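Local coordinates for protein PML (Homo sapiens, PDB 6IMQ), which organises PML nuclear bodies, whose biogenesis is regulated by oligomerization through its zinc-binding B1-box, at residues 21-26 and 36-41. Sequence-based numbering, arbitrary orientation.
With ZN (zinc ion), chain I.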
ATOM      1  N   PHE B  21      -2.439  -6.878   0.491  1.00 19.09           N
ATOM      2  CA  PHE B  21      -2.128  -5.666   1.214  1.00 17.61           C
ATOM      3  C   PHE B  21      -0.831  -5.852   1.975  1.00 18.59           C
ATOM      4  O   PHE B  21      -0.421  -6.966   2.307  1.00 18.72           O
ATOM      5  CB  PHE B  21      -3.258  -5.281   2.166  1.00 20.06           C
ATOM      6  CG  PHE B  21      -4.514  -4.924   1.465  1.00 25.76           C
ATOM      7  CD1 PHE B  21      -5.399  -5.902   1.052  1.00 29.44           C
ATOM      8  CD2 PHE B  21      -4.798  -3.601   1.188  1.00 31.95           C
ATOM      9  CE1 PHE B  21      -6.558  -5.564   0.390  1.00 35.11           C
ATOM     10  CE2 PHE B  21      -5.950  -3.251   0.528  1.00 36.05           C
ATOM     11  CZ  PHE B  21      -6.835  -4.231   0.122  1.00 37.50           C
ATOM     12  N   TRP B  22      -0.169  -4.728   2.191  1.00 19.05           N
ATOM     13  CA  TRP B  22       1.053  -4.645   2.973  1.00 22.60           C
ATOM     14  C   TRP B  22       0.802  -3.610   4.052  1.00 24.44           C
ATOM     15  O   TRP B  22       0.365  -2.491   3.756  1.00 26.20           O
ATOM     16  CB  TRP B  22       2.245  -4.254   2.109  1.00 24.55           C
ATOM     17  CG  TRP B  22       3.490  -3.911   2.878  1.00 26.75           C
ATOM     18  CD1 TRP B  22       4.000  -2.665   3.085  1.00 29.65           C
ATOM     19  CD2 TRP B  22       4.392  -4.823   3.519  1.00 25.07           C
ATOM     20  NE1 TRP B  22       5.163  -2.740   3.814  1.00 28.71           N
ATOM     21  CE2 TRP B  22       5.427  -4.056   4.092  1.00 26.32           C
ATOM     22  CE3 TRP B  22       4.425  -6.212   3.662  1.00 26.81           C
ATOM     23  CZ2 TRP B  22       6.476  -4.631   4.802  1.00 25.82           C
ATOM     24  CZ3 TRP B  22       5.471  -6.781   4.364  1.00 27.83           C
ATOM     25  CH2 TRP B  22       6.483  -5.992   4.923  1.00 27.86           C
ATOM     26  N   CYS B  23       1.047  -3.982   5.294  1.00 23.55           N
ATOM     27  CA  CYS B  23       0.933  -3.049   6.401  1.00 24.66           C
ATOM     28  C   CYS B  23       2.319  -2.525   6.755  1.00 24.25           C
ATOM     29  O   CYS B  23       3.229  -3.307   7.056  1.00 21.81           O
ATOM     30  CB  CYS B  23       0.285  -3.687   7.622  1.00 27.27           C
ATOM     31  SG  CYS B  23       0.195  -2.466   8.927  1.00 27.12           S
ATOM     32  N   PHE B  24       2.466  -1.200   6.757  1.00 22.90           N
ATOM     33  CA  PHE B  24       3.766  -0.603   7.027  1.00 27.12           C
ATOM     34  C   PHE B  24       4.157  -0.695   8.499  1.00 32.14           C
ATOM     35  O   PHE B  24       5.351  -0.728   8.812  1.00 33.65           O
ATOM     36  CB  PHE B  24       3.764   0.856   6.568  1.00 24.41           C
ATOM     37  CG  PHE B  24       3.697   1.018   5.086  1.00 25.65           C
ATOM     38  CD1 PHE B  24       4.785   0.690   4.304  1.00 27.37           C
ATOM     39  CD2 PHE B  24       2.552   1.495   4.466  1.00 26.35           C
ATOM     40  CE1 PHE B  24       4.745   0.829   2.938  1.00 28.55           C
ATOM     41  CE2 PHE B  24       2.505   1.641   3.095  1.00 27.18           C
ATOM     42  CZ  PHE B  24       3.608   1.304   2.328  1.00 28.74           C
ATOM     43  N   GLU B  25       3.188  -0.741   9.414  1.00 32.24           N
ATOM     44  CA  GLU B  25       3.559  -0.797  10.824  1.00 33.78           C
ATOM     45  C   GLU B  25       3.638  -2.224  11.360  1.00 30.90           C
ATOM     46  O   GLU B  25       4.499  -2.517  12.197  1.00 28.75           O
ATOM     47  CB  GLU B  25       2.580   0.034  11.658  1.00 42.02           C
ATOM     48  CG  GLU B  25       2.875   1.535  11.605  1.00 51.30           C
ATOM     49  CD  GLU B  25       1.735   2.341  11.003  1.00 58.26           C
ATOM     50  OE1 GLU B  25       1.194   3.221  11.704  1.00 60.26           O
ATOM     51  OE2 GLU B  25       1.376   2.086   9.835  1.00 60.61           O
ATOM     52  N   CYS B  26       2.769  -3.128  10.895  1.00 31.88           N
ATOM     53  CA  CYS B  26       2.942  -4.534  11.243  1.00 32.85           C
ATOM     54  C   CYS B  26       4.098  -5.165  10.465  1.00 32.52           C
ATOM     55  O   CYS B  26       4.704  -6.129  10.942  1.00 45.04           O
ATOM     56  CB  CYS B  26       1.663  -5.334  10.964  1.00 31.10           C
ATOM     57  SG  CYS B  26       0.175  -4.931  11.896  1.00 36.26           S
ATOM     58  N   GLU B  36      -9.373  -6.491   5.964  1.00 23.62           N
ATOM     59  CA  GLU B  36     -10.538  -5.780   6.496  1.00 25.90           C
ATOM     60  C   GLU B  36     -10.619  -5.925   8.017  1.00 23.22           C
ATOM     61  O   GLU B  36     -10.997  -4.977   8.716  1.00 22.59           O
ATOM     62  CB  GLU B  36     -11.821  -6.271   5.816  1.00 36.54           C
ATOM     63  CG  GLU B  36     -11.745  -6.222   4.294  1.00 51.19           C
ATOM     64  CD  GLU B  36     -12.938  -5.533   3.639  1.00 66.01           C
ATOM     65  OE1 GLU B  36     -13.941  -5.246   4.329  1.00 71.54           O
ATOM     66  OE2 GLU B  36     -12.865  -5.284   2.416  1.00 71.45           O
ATOM     67  N   ALA B  37     -10.256  -7.094   8.557  1.00 22.28           N
ATOM     68  CA  ALA B  37     -10.234  -7.247  10.010  1.00 20.66           C
ATOM     69  C   ALA B  37      -9.147  -6.385  10.640  1.00 16.72           C
ATOM     70  O   ALA B  37      -9.356  -5.756  11.681  1.00 15.02           O
ATOM     71  CB  ALA B  37     -10.031  -8.715  10.390  1.00 22.85           C
ATOM     72  N   HIS B  38      -7.973  -6.342  10.020  1.00 17.53           N
ATOM     73  CA  HIS B  38      -6.887  -5.503  10.507  1.00 19.46           C
ATOM     74  C   HIS B  38      -7.307  -4.035  10.554  1.00 20.37           C
ATOM     75  O   HIS B  38      -7.003  -3.328  11.522  1.00 22.54           O
ATOM     76  CB  HIS B  38      -5.678  -5.760   9.610  1.00 22.21           C
ATOM     77  CG  HIS B  38      -4.558  -4.788   9.768  1.00 29.50           C
ATOM     78  ND1 HIS B  38      -4.540  -3.571   9.123  1.00 31.72           N
ATOM     79  CD2 HIS B  38      -3.389  -4.871  10.448  1.00 29.77           C
ATOM     80  CE1 HIS B  38      -3.427  -2.930   9.427  1.00 32.82           C
ATOM     81  NE2 HIS B  38      -2.711  -3.698  10.227  1.00 34.97           N
ATOM     82  N   GLN B  39      -8.079  -3.588   9.559  1.00 17.50           N
ATOM     83  CA  GLN B  39      -8.499  -2.188   9.550  1.00 26.78           C
ATOM     84  C   GLN B  39      -9.547  -1.893  10.624  1.00 25.81           C
ATOM     85  O   GLN B  39      -9.670  -0.745  11.074  1.00 24.61           O
ATOM     86  CB  GLN B  39      -9.065  -1.796   8.180  1.00 37.60           C
ATOM     87  CG  GLN B  39      -8.152  -2.032   6.998  1.00 42.21           C
ATOM     88  CD  GLN B  39      -6.892  -1.197   7.067  1.00 45.92           C
ATOM     89  OE1 GLN B  39      -5.884  -1.626   7.628  1.00 38.28           O
ATOM     90  NE2 GLN B  39      -6.936  -0.002   6.487  1.00 56.36           N
ATOM     91  N   TRP B  40     -10.349  -2.885  11.001  1.00 26.61           N
ATOM     92  CA  TRP B  40     -11.317  -2.680  12.071  1.00 22.10           C
ATOM     93  C   TRP B  40     -10.615  -2.528  13.415  1.00 21.28           C
ATOM     94  O   TRP B  40     -10.900  -1.598  14.181  1.00 23.30           O
ATOM     95  CB  TRP B  40     -12.294  -3.846  12.103  1.00 17.57           C
ATOM     96  CG  TRP B  40     -13.324  -3.684  13.148  1.00 21.06           C
ATOM     97  CD1 TRP B  40     -13.287  -4.160  14.430  1.00 23.12           C
ATOM     98  CD2 TRP B  40     -14.562  -2.992  13.008  1.00 22.99           C
ATOM     99  NE1 TRP B  40     -14.438  -3.798  15.099  1.00 24.32           N
ATOM    100  CE2 TRP B  40     -15.236  -3.082  14.245  1.00 26.58           C
ATOM    101  CE3 TRP B  40     -15.169  -2.302  11.951  1.00 25.82           C
ATOM    102  CZ2 TRP B  40     -16.482  -2.507  14.459  1.00 29.59           C
ATOM    103  CZ3 TRP B  40     -16.412  -1.734  12.162  1.00 30.14           C
ATOM    104  CH2 TRP B  40     -17.055  -1.836  13.409  1.00 31.72           C
ATOM    105  N   PHE B  41      -9.650  -3.397  13.690  1.00 21.45           N
ATOM    106  CA  PHE B  41      -9.054  -3.496  15.012  1.00 24.16           C
ATOM    107  C   PHE B  41      -7.819  -2.636  15.201  1.00 24.79           C
ATOM    108  O   PHE B  41      -7.453  -2.361  16.346  1.00 26.89           O
ATOM    109  CB  PHE B  41      -8.695  -4.954  15.294  1.00 23.69           C
ATOM    110  CG  PHE B  41      -9.886  -5.832  15.460  1.00 23.63           C
ATOM    111  CD1 PHE B  41     -10.753  -5.613  16.509  1.00 25.87           C
ATOM    112  CD2 PHE B  41     -10.140  -6.869  14.587  1.00 19.84           C
ATOM    113  CE1 PHE B  41     -11.859  -6.406  16.691  1.00 25.54           C
ATOM    114  CE2 PHE B  41     -11.246  -7.676  14.766  1.00 20.78           C
ATOM    115  CZ  PHE B  41     -12.111  -7.437  15.818  1.00 23.12           C
TER
HETATM  116 ZN    ZN I 203      -0.852  -3.339  10.811  1.00 34.10          ZN
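Cys23 and Cys26 meet His38 through a shared zinc ion, and the bond lengths identify all three as ligands: Cys23 SG stands 2.3 Å from the zinc, Cys26 SG 2.2 Å and His38 NE2 2.0 Å. The two sulfurs approach the imidazole differently. Cys26 SG lies at the ring edge, near its plane, 3.8 Å from His38 CD2, whereas Cys23 SG comes in obliquely on the CE1 side. With CG anti to the backbone N (chi1 168°), the His38 side chain carries NE2 from the helix to the metal. His44 ND1 completes the Cys2His2 set of ligands, one of the two zinc sites of the B-box fold, which here fastens helix 32-41 to the hairpin of strands 21-23 and 28-30. One hydrogen bond within each segment reinforces the site. Cys26 N donates to Cys23 SG over 3.3 Å in a nearly straight line (173°), tying the turn after strand 21-23 around a thiolate whose charge it would be expected to temper. On the helix, His38 ND1 donates its N-H to Gln39 OE1 at 2.8 Å, in a more bent bond; the acceptor lies within 4° of the imidazole plane, so this second-shell amide restrains ring rotation while NE2 holds the metal. Touching between the segments is confined to the three ligands: the whole interface buries just 100 Å², and the backbones stay well apart, 9.2 Å between Cys23 CA and His38 CA. Cys23 and His38 are buried, whereas Cys26 is partly exposed and marks the more open side of the site.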